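Leukotriene A-4 hydrolase (Saccharomyces cerevisiae, PDB 2XPZ) is a zinc aminopeptidase of the M1 family that preferentially cleaves di- and tripeptides and also has low epoxide hydrolase activity in vitro. Local coordinates at residues A[54-59]-A[108-113]; A[79-84]-A[103-108]; A[257-262]-A[304-309]; A[298-303]-A[329-334]. All coordinates share one frame; numbering follows the deposited sequence.

Overall arrangement
Contacts 1 and 2, both partly buried, sit together near the outer end of the N-terminal domain, their centres about 11 Å apart, sharing Cys108 and the sheet in which strands 74-81, 111-120 and 45-56 are neighbours. Contact 1 joins two strands by backbone bonds, a buried leucine–phenylalanine pair and polar fringe contacts, whereas contact 2, nested within its loop, is held by aliphatic packing. Contacts 3 and 4 are buried in the catalytic domain, also about 11 Å apart, and each supplies one histidine to the same zinc ion. Aromatic rings dominate contact 3; contact 4 pairs helices through a histidine–carboxylate hydrogen bond behind the metal, beside small apolar contacts.

Contact 1. Residues A[54-59]-A[108-113]; sequences LKKLHE and CNDNFT
Phe112 CG stands between its own backbone N and carbonyl carbon (chi1 56°), a torsion that swings the ring back over Leu54. Leu54 lays CB over one face of that ring, 3.9 Å from the centroid, a CH-pi contact, and with CG beside its backbone N carries CD1 to Phe112 CZ at 3.5 Å. Both residues are buried. Their backbones form an antiparallel hydrogen-bonded pair, Leu54 N to Phe112 O at 3.0 Å and Phe112 N to Leu54 O at 2.9 Å. One step on, Lys55 and Asn111 are a non-hydrogen-bonded pair whose side chains run alongside each other on the other side of the sheet, Asn111 OD1 resting 3.3 Å from Lys55 CD. Lys56 N then donates to Asp110 O at 2.8 Å, from above the carbonyl plane. The Lys56 chain, extended beyond CG, passes along the turn, and its NZ makes a weak bond to Cys108 O and another to Asn105 O. At the exposed end His58 NE2 points weakly but straight at Asp110 OD1 (3.4 Å, 175° at the hydrogen), ring and carboxylate planes 48° apart. Asn109 OD1 accepts from Asn111 N at 2.9 Å, shaping the chain just before the strand. The whole is an antiparallel strand pair of the M1 N-terminal domain's large mixed sheet, entered at one side through an Asx turn.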
loop_
_atom_site.group_PDB
_atom_site.type_symbol
_atom_site.label_atom_id
_atom_site.label_comp_id
_atom_site.label_asym_id
_atom_site.label_seq_id
_atom_site.Cartn_x
_atom_site.Cartn_y
_atom_site.Cartn_z
ATOM N N LEU A 54 -16.594 22.563 12.991
ATOM C CA LEU A 54 -17.273 22.610 11.699
ATOM C C LEU A 54 -17.795 23.989 11.365
ATOM O O LEU A 54 -18.141 24.764 12.252
ATOM C CB LEU A 54 -18.449 21.640 11.687
ATOM C CG LEU A 54 -18.106 20.217 12.107
ATOM C CD1 LEU A 54 -19.319 19.328 11.949
ATOM C CD2 LEU A 54 -16.937 19.701 11.290
ATOM N N LYS A 55 -17.872 24.285 10.078
ATOM C CA LYS A 55 -18.512 25.509 9.630
ATOM C C LYS A 55 -19.608 25.177 8.615
ATOM O O LYS A 55 -19.355 24.484 7.641
ATOM C CB LYS A 55 -17.475 26.478 9.055
ATOM C CG LYS A 55 -18.058 27.773 8.491
ATOM C CD LYS A 55 -16.982 28.841 8.266
ATOM C CE LYS A 55 -15.639 28.223 7.879
ATOM N NZ LYS A 55 -14.689 29.204 7.265
ATOM N N LYS A 56 -20.829 25.653 8.860
ATOM C CA LYS A 56 -21.950 25.423 7.942
ATOM C C LYS A 56 -21.735 26.140 6.628
ATOM O O LYS A 56 -21.469 27.346 6.604
ATOM C CB LYS A 56 -23.275 25.901 8.533
ATOM C CG LYS A 56 -23.801 25.074 9.676
ATOM C CD LYS A 56 -25.104 25.651 10.173
ATOM C CE LYS A 56 -25.496 25.016 11.481
ATOM N NZ LYS A 56 -26.889 25.398 11.831
ATOM N N LEU A 57 -21.870 25.394 5.535
ATOM C CA LEU A 57 -21.736 25.945 4.191
ATOM C C LEU A 57 -23.114 26.150 3.550
ATOM O O LEU A 57 -23.994 25.292 3.639
ATOM C CB LEU A 57 -20.862 25.031 3.317
ATOM C CG LEU A 57 -19.439 24.703 3.789
ATOM C CD1 LEU A 57 -18.782 23.667 2.882
ATOM C CD2 LEU A 57 -18.579 25.955 3.882
ATOM N N HIS A 58 -23.303 27.299 2.918
ATOM C CA HIS A 58 -24.562 27.585 2.254
ATOM C C HIS A 58 -24.251 27.931 0.806
ATOM O O HIS A 58 -23.561 28.911 0.527
ATOM C CB HIS A 58 -25.295 28.748 2.944
ATOM C CG HIS A 58 -25.479 28.574 4.425
ATOM N ND1 HIS A 58 -26.396 27.697 4.967
ATOM C CD2 HIS A 58 -24.886 29.189 5.477
ATOM C CE1 HIS A 58 -26.347 27.765 6.284
ATOM N NE2 HIS A 58 -25.438 28.665 6.620
ATOM N N GLU A 59 -24.736 27.121 -0.122
ATOM C CA GLU A 59 -24.504 27.403 -1.534
ATOM C C GLU A 59 -25.702 26.986 -2.363
ATOM O O GLU A 59 -26.349 25.990 -2.054
ATOM C CB GLU A 59 -23.251 26.698 -2.019
ATOM N N CYS A 108 -27.633 25.259 16.573
ATOM C CA CYS A 108 -26.406 26.055 16.667
ATOM C C CYS A 108 -26.274 27.132 15.590
ATOM O O CYS A 108 -27.142 27.259 14.727
ATOM C CB CYS A 108 -25.209 25.124 16.584
ATOM S SG CYS A 108 -25.121 24.231 15.034
ATOM N N ASN A 109 -25.185 27.904 15.655
ATOM C CA ASN A 109 -24.839 28.896 14.625
ATOM C C ASN A 109 -24.021 28.298 13.476
ATOM O O ASN A 109 -23.902 27.084 13.368
ATOM C CB ASN A 109 -24.103 30.107 15.236
ATOM C CG ASN A 109 -22.583 29.926 15.291
ATOM O OD1 ASN A 109 -21.857 30.396 14.403
ATOM N ND2 ASN A 109 -22.100 29.276 16.351
ATOM N N ASP A 110 -23.459 29.150 12.624
ATOM C CA ASP A 110 -22.703 28.663 11.475
ATOM C C ASP A 110 -21.506 27.803 11.875
ATOM O O ASP A 110 -21.386 26.680 11.430
ATOM C CB ASP A 110 -22.278 29.814 10.559
ATOM C CG ASP A 110 -23.395 30.265 9.638
ATOM O OD1 ASP A 110 -24.485 29.660 9.684
ATOM O OD2 ASP A 110 -23.185 31.219 8.865
ATOM N N ASN A 111 -20.633 28.324 12.725
ATOM C CA ASN A 111 -19.483 27.566 13.193
ATOM C C ASN A 111 -19.760 26.920 14.537
ATOM O O ASN A 111 -20.013 27.618 15.501
ATOM C CB ASN A 111 -18.273 28.486 13.335
ATOM C CG ASN A 111 -17.913 29.191 12.042
ATOM O OD1 ASN A 111 -16.819 29.011 11.510
ATOM N ND2 ASN A 111 -18.830 30.001 11.536
ATOM N N PHE A 112 -19.684 25.595 14.618
ATOM C CA PHE A 112 -19.990 24.896 15.869
ATOM C C PHE A 112 -18.951 23.850 16.282
ATOM O O PHE A 112 -18.149 23.401 15.474
ATOM C CB PHE A 112 -21.390 24.266 15.811
ATOM C CG PHE A 112 -21.588 23.324 14.655
ATOM C CD1 PHE A 112 -21.632 21.951 14.861
ATOM C CD2 PHE A 112 -21.721 23.807 13.365
ATOM C CE1 PHE A 112 -21.811 21.083 13.809
ATOM C CE2 PHE A 112 -21.893 22.947 12.313
ATOM C CZ PHE A 112 -21.941 21.579 12.536
ATOM N N THR A 113 -18.969 23.482 17.558
ATOM C CA THR A 113 -18.084 22.450 18.091
ATOM C C THR A 113 -18.874 21.164 18.267
ATOM O O THR A 113 -19.778 21.102 19.097
ATOM C CB THR A 113 -17.498 22.834 19.476
ATOM O OG1 THR A 113 -16.675 24.001 19.359
ATOM C CG2 THR A 113 -16.664 21.688 20.042
#

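Contact 2. Residues A[79-84]-A[103-108]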
loop_
_atom_site.group_PDB
_atom_site.type_symbol
_atom_site.label_atom_id
_atom_site.label_comp_id
_atom_site.label_asym_id
_atom_site.label_seq_id
_atom_site.Cartn_x
_atom_site.Cartn_y
_atom_site.Cartn_z
ATOM N N VAL A 79 -23.747 12.787 21.784
ATOM C CA VAL A 79 -23.285 13.900 20.980
ATOM C C VAL A 79 -23.543 15.191 21.768
ATOM O O VAL A 79 -24.442 15.237 22.610
ATOM C CB VAL A 79 -23.992 13.922 19.617
ATOM C CG1 VAL A 79 -23.420 15.008 18.748
ATOM C CG2 VAL A 79 -23.848 12.578 18.945
ATOM N N HIS A 80 -22.738 16.218 21.512
ATOM C CA HIS A 80 -22.821 17.482 22.236
ATOM C C HIS A 80 -22.423 18.612 21.308
ATOM O O HIS A 80 -21.271 18.688 20.884
ATOM C CB HIS A 80 -21.865 17.492 23.440
ATOM C CG HIS A 80 -22.439 16.884 24.684
ATOM N ND1 HIS A 80 -22.829 17.645 25.768
ATOM C CD2 HIS A 80 -22.681 15.601 25.015
ATOM C CE1 HIS A 80 -23.288 16.848 26.711
ATOM N NE2 HIS A 80 -23.216 15.602 26.288
ATOM N N ILE A 81 -23.363 19.497 20.999
ATOM C CA ILE A 81 -23.041 20.659 20.185
ATOM C C ILE A 81 -22.768 21.881 21.059
ATOM O O ILE A 81 -23.623 22.321 21.829
ATOM C CB ILE A 81 -24.140 20.975 19.172
ATOM C CG1 ILE A 81 -24.320 19.807 18.203
ATOM C CG2 ILE A 81 -23.777 22.210 18.399
ATOM C CD1 ILE A 81 -25.319 20.086 17.102
ATOM N N ASP A 82 -21.564 22.424 20.941
ATOM C CA ASP A 82 -21.164 23.543 21.774
ATOM C C ASP A 82 -21.454 23.227 23.231
ATOM O O ASP A 82 -22.000 24.052 23.955
ATOM C CB ASP A 82 -21.904 24.807 21.349
ATOM C CG ASP A 82 -21.540 25.249 19.947
ATOM O OD1 ASP A 82 -20.332 25.421 19.681
ATOM O OD2 ASP A 82 -22.460 25.430 19.117
ATOM N N GLY A 83 -21.105 22.019 23.653
ATOM C CA GLY A 83 -21.239 21.627 25.042
ATOM C C GLY A 83 -22.646 21.264 25.479
ATOM O O GLY A 83 -22.865 20.887 26.629
ATOM N N SER A 84 -23.606 21.376 24.571
ATOM C CA SER A 84 -24.993 21.062 24.894
ATOM C C SER A 84 -25.427 19.769 24.228
ATOM O O SER A 84 -25.215 19.580 23.038
ATOM C CB SER A 84 -25.924 22.195 24.456
ATOM O OG SER A 84 -25.633 23.399 25.138
ATOM N N ILE A 103 -27.433 13.759 13.099
ATOM C CA ILE A 103 -27.323 14.591 14.282
ATOM C C ILE A 103 -28.077 15.896 14.073
ATOM O O ILE A 103 -27.851 16.575 13.072
ATOM C CB ILE A 103 -25.841 14.932 14.579
ATOM C CG1 ILE A 103 -24.981 13.661 14.623
ATOM C CG2 ILE A 103 -25.729 15.708 15.875
ATOM C CD1 ILE A 103 -23.499 13.911 14.903
ATOM N N ASN A 104 -28.954 16.250 15.019
ATOM C CA ASN A 104 -29.696 17.519 14.959
ATOM C C ASN A 104 -28.873 18.775 15.234
ATOM O O ASN A 104 -28.490 19.065 16.364
ATOM C CB ASN A 104 -30.924 17.517 15.861
ATOM C CG ASN A 104 -31.759 18.767 15.685
ATOM O OD1 ASN A 104 -32.236 19.054 14.587
ATOM N ND2 ASN A 104 -31.929 19.528 16.759
ATOM N N ASN A 105 -28.666 19.533 14.168
ATOM C CA ASN A 105 -27.731 20.633 14.111
ATOM C C ASN A 105 -28.498 21.936 14.115
ATOM O O ASN A 105 -27.918 23.013 14.177
ATOM C CB ASN A 105 -26.952 20.505 12.801
ATOM C CG ASN A 105 -25.941 21.598 12.610
ATOM O OD1 ASN A 105 -25.691 22.044 11.490
ATOM N ND2 ASN A 105 -25.347 22.038 13.702
ATOM N N ALA A 106 -29.818 21.823 14.036
ATOM C CA ALA A 106 -30.681 22.987 13.876
ATOM C C ALA A 106 -30.334 24.090 14.862
ATOM O O ALA A 106 -30.342 25.268 14.513
ATOM C CB ALA A 106 -32.137 22.591 14.026
ATOM N N SER A 107 -29.996 23.693 16.083
ATOM C CA SER A 107 -29.899 24.612 17.213
ATOM C C SER A 107 -28.758 25.639 17.160
ATOM O O SER A 107 -28.898 26.762 17.635
ATOM C CB SER A 107 -29.768 23.793 18.492
ATOM O OG SER A 107 -28.787 22.777 18.327
ATOM N N CYS A 108 -27.633 25.259 16.573
ATOM C CA CYS A 108 -26.406 26.055 16.667
ATOM C C CYS A 108 -26.274 27.132 15.590
ATOM O O CYS A 108 -27.142 27.259 14.727
ATOM C CB CYS A 108 -25.209 25.124 16.584
ATOM S SG CYS A 108 -25.121 24.231 15.034
#
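Ile81 is the centre of the tight part, gripping the loop 103-108 with both of its branches. Its CG2 lies 3.7 Å from Cys108 CB, and its CD1, at the end of the other branch, rests 3.4 Å from Asn104 O and 3.9 Å from Asn105 CA. The first torsion (chi1 -62°) sets CG1 beside the backbone N and CG2 anti to it, which sends one branch to Asn104 and Asn105 and the other to Cys108. Deeper in, Val79 CG1 meets Ile103 CG2 at 3.8 Å and Ile103 CD1 at 4.0 Å, the two buried side chains crossing at a slant; Leu114 and Ile116 of strand 111-120 extend this apolar patch. Toward solvent the fit slackens. Exposed Asp82 brings only OD2 near the loop, 3.8 Å from Cys108 CB, while its OD1 accepts from Thr113 N and so ties the turn to the neighbouring strand. Cys108 itself is poorly ordered, and the loop folds through a type I turn from Asn105 to Cys108. On the facing side Ile81 and Ser84 bond to each other in both directions through their backbones, closing a type I' turn with Asp82 and Gly83 at its corners. This is a beta hairpin linking strands 74-81 and 84-90, its apolar side packed against a connecting loop of the M1 N-terminal domain.

Contact 3. Residues A[257-262]-A[304-309]; sequences YEWGTY and AHSWSG. With ZN (zinc ion), chain C.
The Tyr257 ring has the backbone N of Trp259 over one face, while its rim meets Ser306 OG and Trp307 CH2. Tyr257 CE1 comes within 3.2 Å of Ser306 OG, and Tyr257 CD1 lies 3.7 Å from Trp307 CH2. The edge of the tyrosine is thus turned toward the face of the tryptophan in an offset edge-to-face pair, with planes at 61° and centroids of the six-membered rings 5.7 Å apart. Over a face of Trp307 sits a water that bonds weakly to Glu258 N and Ser306 O. Trp259 presents its indole edge instead: NE1 donates to Ser306 O at 2.7 Å, with the acceptor slightly out of the ring plane. Its first torsion, which sets CG beside the backbone N (chi1 -55°), turns the indole toward segment 304-309. A phenylalanine in place of Trp259 would probably deprive Ser306 O of its indole N-H partner, with a weakly bonded water remaining beside it. Ser306 OG bonds Leu303 O, and a second water donates weakly to it. Just before Ser306 in the chain, His305 NE2 binds the zinc ion at 2.3 Å, while its ND1 donates to Ser308 O at 2.9 Å, fixing the ring's rotation. The indole bond to Ser306 O and the Tyr257–Trp307 pair probably help hold the backbone next to this zinc ligand, with polar groups bonded inside a buried setting.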
loop_
_atom_site.group_PDB
_atom_site.type_symbol
_atom_site.label_atom_id
_atom_site.label_comp_id
_atom_site.label_asym_id
_atom_site.label_seq_id
_atom_site.Cartn_x
_atom_site.Cartn_y
_atom_site.Cartn_z
ATOM N N TYR A 257 9.890 18.437 1.262
ATOM C CA TYR A 257 9.001 17.590 2.051
ATOM C C TYR A 257 8.212 18.448 3.041
ATOM O O TYR A 257 8.767 19.321 3.707
ATOM C CB TYR A 257 9.825 16.522 2.775
ATOM C CG TYR A 257 9.053 15.511 3.616
ATOM C CD1 TYR A 257 8.196 14.586 3.030
ATOM C CD2 TYR A 257 9.229 15.447 4.992
ATOM C CE1 TYR A 257 7.513 13.658 3.798
ATOM C CE2 TYR A 257 8.551 14.516 5.760
ATOM C CZ TYR A 257 7.698 13.632 5.159
ATOM O OH TYR A 257 7.030 12.720 5.933
ATOM N N GLU A 258 6.913 18.187 3.144
ATOM C CA GLU A 258 5.995 19.131 3.775
ATOM C C GLU A 258 5.559 18.747 5.185
ATOM O O GLU A 258 4.920 19.541 5.875
ATOM C CB GLU A 258 4.762 19.329 2.878
ATOM C CG GLU A 258 4.359 20.789 2.655
ATOM C CD GLU A 258 3.773 21.044 1.272
ATOM O OE1 GLU A 258 4.536 21.024 0.284
ATOM O OE2 GLU A 258 2.552 21.280 1.173
ATOM N N TRP A 259 5.922 17.546 5.621
ATOM C CA TRP A 259 5.342 16.966 6.832
ATOM C C TRP A 259 6.240 17.023 8.070
ATOM O O TRP A 259 5.855 16.573 9.142
ATOM C CB TRP A 259 4.867 15.528 6.544
ATOM C CG TRP A 259 3.904 15.434 5.359
ATOM C CD1 TRP A 259 4.235 15.432 4.041
ATOM C CD2 TRP A 259 2.466 15.335 5.408
ATOM N NE1 TRP A 259 3.104 15.341 3.266
ATOM C CE2 TRP A 259 2.010 15.284 4.077
ATOM C CE3 TRP A 259 1.532 15.297 6.445
ATOM C CZ2 TRP A 259 0.651 15.189 3.756
ATOM C CZ3 TRP A 259 0.184 15.201 6.122
ATOM C CH2 TRP A 259 -0.245 15.152 4.788
ATOM N N GLY A 260 7.432 17.591 7.922
ATOM C CA GLY A 260 8.371 17.679 9.025
ATOM C C GLY A 260 9.271 16.469 9.084
ATOM O O GLY A 260 10.299 16.421 8.417
ATOM N N THR A 261 8.868 15.478 9.873
ATOM C CA THR A 261 9.600 14.215 9.974
ATOM C C THR A 261 9.020 13.106 9.076
ATOM O O THR A 261 7.820 13.073 8.844
ATOM C CB THR A 261 9.626 13.733 11.425
ATOM O OG1 THR A 261 8.289 13.507 11.873
ATOM C CG2 THR A 261 10.259 14.785 12.310
ATOM N N TYR A 262 9.878 12.228 8.549
ATOM C CA TYR A 262 9.438 10.993 7.885
ATOM C C TYR A 262 9.820 9.752 8.712
ATOM O O TYR A 262 10.958 9.280 8.663
ATOM C CB TYR A 262 9.973 10.857 6.440
ATOM C CG TYR A 262 9.478 9.589 5.771
ATOM C CD1 TYR A 262 8.190 9.513 5.257
ATOM C CD2 TYR A 262 10.279 8.455 5.700
ATOM C CE1 TYR A 262 7.721 8.358 4.685
ATOM C CE2 TYR A 262 9.818 7.293 5.123
ATOM C CZ TYR A 262 8.538 7.250 4.619
ATOM O OH TYR A 262 8.073 6.094 4.041
ATOM N N ALA A 304 6.785 8.526 -1.238
ATOM C CA ALA A 304 6.249 9.267 -2.368
ATOM C C ALA A 304 4.843 9.767 -2.060
ATOM O O ALA A 304 4.440 10.827 -2.519
ATOM C CB ALA A 304 6.250 8.394 -3.609
ATOM N N HIS A 305 4.105 8.992 -1.276
ATOM C CA HIS A 305 2.729 9.333 -0.939
ATOM C C HIS A 305 2.627 10.627 -0.168
ATOM O O HIS A 305 1.559 11.233 -0.086
ATOM C CB HIS A 305 2.120 8.246 -0.087
ATOM C CG HIS A 305 1.335 7.237 -0.887
ATOM N ND1 HIS A 305 0.290 7.596 -1.664
ATOM C CD2 HIS A 305 1.486 5.896 -0.964
ATOM C CE1 HIS A 305 -0.208 6.485 -2.241
ATOM N NE2 HIS A 305 0.487 5.473 -1.838
ATOM N N SER A 306 3.740 11.030 0.426
ATOM C CA SER A 306 3.784 12.271 1.164
ATOM C C SER A 306 3.346 13.419 0.266
ATOM O O SER A 306 2.768 14.381 0.742
ATOM C CB SER A 306 5.182 12.502 1.720
ATOM O OG SER A 306 5.557 11.431 2.574
ATOM N N TRP A 307 3.610 13.313 -1.034
ATOM C CA TRP A 307 3.102 14.301 -1.985
ATOM C C TRP A 307 1.792 13.837 -2.625
ATOM O O TRP A 307 0.767 14.493 -2.480
ATOM C CB TRP A 307 4.133 14.654 -3.061
ATOM C CG TRP A 307 5.304 15.375 -2.535
ATOM C CD1 TRP A 307 5.510 16.720 -2.529
ATOM C CD2 TRP A 307 6.461 14.784 -1.906
ATOM N NE1 TRP A 307 6.723 17.007 -1.940
ATOM C CE2 TRP A 307 7.302 15.860 -1.559
ATOM C CE3 TRP A 307 6.820 13.472 -1.622
ATOM C CZ2 TRP A 307 8.533 15.615 -0.920
ATOM C CZ3 TRP A 307 8.031 13.259 -0.987
ATOM C CH2 TRP A 307 8.872 14.326 -0.646
ATOM N N SER A 308 1.812 12.702 -3.311
ATOM C CA SER A 308 0.633 12.258 -4.048
ATOM C C SER A 308 -0.233 11.301 -3.251
ATOM O O SER A 308 0.152 10.162 -3.010
ATOM C CB SER A 308 1.050 11.584 -5.346
ATOM O OG SER A 308 1.841 10.447 -5.073
ATOM N N GLY A 309 -1.419 11.751 -2.871
ATOM C CA GLY A 309 -2.301 10.934 -2.064
ATOM C C GLY A 309 -2.446 11.503 -0.668
ATOM O O GLY A 309 -3.543 11.564 -0.141
HETATM ZN ZN ZN C . 0.550 3.191 -2.237
HETATM O O HOH W 1 4.962 11.399 5.867
HETATM O O HOH W 2 5.208 16.350 0.993
#

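Contact 4. Residues A[298-303]-A[329-334]; sequences VIAHEL and YLERRI. With ZN (zinc ion), chain C.
The zinc-binding helix of the HExxH motif, here with His301, packs against helix 321-339, which supplies the third zinc ligand, Glu324. Across the contact His301 ND1 donates to Glu331 OE1 at 2.6 Å, a short bond with 159° at the hydrogen. The acceptor lies in the imidazole plane, but the oxygen is approached from above the carboxylate plane, ring and carboxylate being turned 72° apart. Glu331 reaches across because its CG is anti to the backbone N (chi1 162°) and the chain stays extended beyond it. His301 also holds its CG anti to the backbone N, carrying the ring to the metal, with NE2 bound to the zinc ion at 2.1 Å. Gripped at both nitrogens, the imidazole has its rotation fixed, and the nearby carboxylate would probably make it a more electron-rich ligand. An alanine in place of Glu331 would remove the carboxylate, and the likely consequence is that His301 ND1 loses its mate and the ring becomes freer to turn about its zinc bond. Beside this polar pair the helices touch through small apolar groups. Ala300 CB meets Ile334 CG2 at 3.9 Å, and Leu303 CD2 approaches Ile334 CD1 at 4.3 Å; Thr249 and Ala250 of helix 243-253 also touch Ile334. The axes of the short helical segments 299-303 and 329-334 approach to 8.4 Å. Glu302, the proton acceptor, and His305 belong to the same HExxH motif. With Glu331 as a second-shell carboxylate behind the first histidine, the arrangement is that of an M1 metallopeptidase zinc site, two histidines of the HExxH motif and a glutamate from helix 321-339.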
loop_
_atom_site.group_PDB
_atom_site.type_symbol
_atom_site.label_atom_id
_atom_site.label_comp_id
_atom_site.label_asym_id
_atom_site.label_seq_id
_atom_site.Cartn_x
_atom_site.Cartn_y
_atom_site.Cartn_z
ATOM N N VAL A 298 11.160 -0.352 -1.437
ATOM C CA VAL A 298 9.749 -0.346 -1.059
ATOM C C VAL A 298 9.393 0.926 -0.278
ATOM O O VAL A 298 8.225 1.308 -0.207
ATOM C CB VAL A 298 9.392 -1.572 -0.191
ATOM C CG1 VAL A 298 7.896 -1.838 -0.227
ATOM C CG2 VAL A 298 10.168 -2.798 -0.649
ATOM N N ILE A 299 10.400 1.567 0.318
ATOM C CA ILE A 299 10.204 2.769 1.146
ATOM C C ILE A 299 9.911 4.020 0.304
ATOM O O ILE A 299 9.241 4.949 0.763
ATOM C CB ILE A 299 11.426 3.030 2.088
ATOM C CG1 ILE A 299 11.408 2.061 3.266
ATOM C CG2 ILE A 299 11.435 4.459 2.621
ATOM C CD1 ILE A 299 10.057 1.958 3.960
ATOM N N ALA A 300 10.411 4.025 -0.931
ATOM C CA ALA A 300 10.234 5.147 -1.853
ATOM C C ALA A 300 8.767 5.371 -2.192
ATOM O O ALA A 300 8.350 6.484 -2.497
ATOM C CB ALA A 300 11.045 4.920 -3.123
ATOM N N HIS A 301 7.990 4.301 -2.132
ATOM C CA HIS A 301 6.577 4.358 -2.469
ATOM C C HIS A 301 5.739 5.078 -1.414
ATOM O O HIS A 301 4.994 5.994 -1.722
ATOM C CB HIS A 301 6.043 2.950 -2.653
ATOM C CG HIS A 301 4.611 2.913 -3.069
ATOM N ND1 HIS A 301 4.220 2.988 -4.384
ATOM C CD2 HIS A 301 3.477 2.837 -2.336
ATOM C CE1 HIS A 301 2.900 2.943 -4.449
ATOM N NE2 HIS A 301 2.428 2.857 -3.224
ATOM N N GLU A 302 5.862 4.630 -0.169
ATOM C CA GLU A 302 5.211 5.247 0.965
ATOM C C GLU A 302 5.683 6.671 1.117
ATOM O O GLU A 302 4.900 7.562 1.397
ATOM C CB GLU A 302 5.523 4.459 2.229
ATOM C CG GLU A 302 4.435 3.464 2.601
ATOM C CD GLU A 302 4.457 2.225 1.741
ATOM O OE1 GLU A 302 5.568 1.827 1.333
ATOM O OE2 GLU A 302 3.380 1.642 1.480
ATOM N N LEU A 303 6.973 6.882 0.944
ATOM C CA LEU A 303 7.532 8.211 1.026
ATOM C C LEU A 303 6.902 9.086 -0.045
ATOM O O LEU A 303 6.527 10.240 0.191
ATOM C CB LEU A 303 9.032 8.146 0.809
ATOM C CG LEU A 303 9.686 9.510 0.730
ATOM C CD1 LEU A 303 9.722 10.115 2.109
ATOM C CD2 LEU A 303 11.068 9.366 0.148
ATOM N N TYR A 329 4.566 6.315 -10.225
ATOM C CA TYR A 329 5.392 7.144 -11.108
ATOM C C TYR A 329 6.516 7.822 -10.344
ATOM O O TYR A 329 7.698 7.622 -10.634
ATOM C CB TYR A 329 4.575 8.222 -11.837
ATOM C CG TYR A 329 5.451 9.162 -12.653
ATOM C CD1 TYR A 329 5.900 8.802 -13.917
ATOM C CD2 TYR A 329 5.853 10.388 -12.150
ATOM C CE1 TYR A 329 6.703 9.642 -14.655
ATOM C CE2 TYR A 329 6.663 11.233 -12.885
ATOM C CZ TYR A 329 7.084 10.849 -14.136
ATOM O OH TYR A 329 7.892 11.667 -14.883
ATOM N N LEU A 330 6.131 8.649 -9.380
ATOM C CA LEU A 330 7.091 9.351 -8.554
ATOM C C LEU A 330 8.038 8.366 -7.852
ATOM O O LEU A 330 9.224 8.648 -7.695
ATOM C CB LEU A 330 6.349 10.230 -7.556
ATOM C CG LEU A 330 5.396 11.263 -8.146
ATOM C CD1 LEU A 330 4.581 11.888 -7.047
ATOM C CD2 LEU A 330 6.160 12.322 -8.893
ATOM N N GLU A 331 7.508 7.208 -7.452
ATOM C CA GLU A 331 8.294 6.152 -6.806
ATOM C C GLU A 331 9.383 5.646 -7.726
ATOM O O GLU A 331 10.539 5.536 -7.338
ATOM C CB GLU A 331 7.399 4.982 -6.403
ATOM C CG GLU A 331 8.136 3.681 -6.133
ATOM C CD GLU A 331 7.187 2.500 -5.985
ATOM O OE1 GLU A 331 5.978 2.679 -6.225
ATOM O OE2 GLU A 331 7.643 1.391 -5.637
ATOM N N ARG A 332 8.999 5.339 -8.956
ATOM C CA ARG A 332 9.930 4.863 -9.953
ATOM C C ARG A 332 10.881 5.966 -10.389
ATOM O O ARG A 332 11.978 5.690 -10.860
ATOM C CB ARG A 332 9.160 4.270 -11.129
ATOM C CG ARG A 332 8.797 2.825 -10.891
ATOM C CD ARG A 332 7.535 2.397 -11.583
ATOM N NE ARG A 332 7.197 1.040 -11.166
ATOM C CZ ARG A 332 6.143 0.351 -11.589
ATOM N NH1 ARG A 332 5.298 0.882 -12.459
ATOM N NH2 ARG A 332 5.937 -0.876 -11.135
ATOM N N ARG A 333 10.470 7.216 -10.211
ATOM C CA ARG A 333 11.341 8.347 -10.502
ATOM C C ARG A 333 12.399 8.529 -9.417
ATOM O O ARG A 333 13.535 8.914 -9.690
ATOM C CB ARG A 333 10.522 9.619 -10.677
ATOM C CG ARG A 333 9.906 9.754 -12.057
ATOM C CD ARG A 333 10.949 10.094 -13.102
ATOM N NE ARG A 333 11.756 11.256 -12.733
ATOM C CZ ARG A 333 11.464 12.515 -13.050
ATOM N NH1 ARG A 333 10.372 12.801 -13.748
ATOM N NH2 ARG A 333 12.268 13.495 -12.662
ATOM N N ILE A 334 12.020 8.246 -8.180
ATOM C CA ILE A 334 12.964 8.279 -7.076
ATOM C C ILE A 334 14.026 7.204 -7.233
ATOM O O ILE A 334 15.215 7.490 -7.108
ATOM C CB ILE A 334 12.260 8.112 -5.726
ATOM C CG1 ILE A 334 11.556 9.411 -5.337
ATOM C CG2 ILE A 334 13.253 7.724 -4.659
ATOM C CD1 ILE A 334 10.680 9.267 -4.115
HETATM ZN ZN ZN C . 0.550 3.191 -2.237
#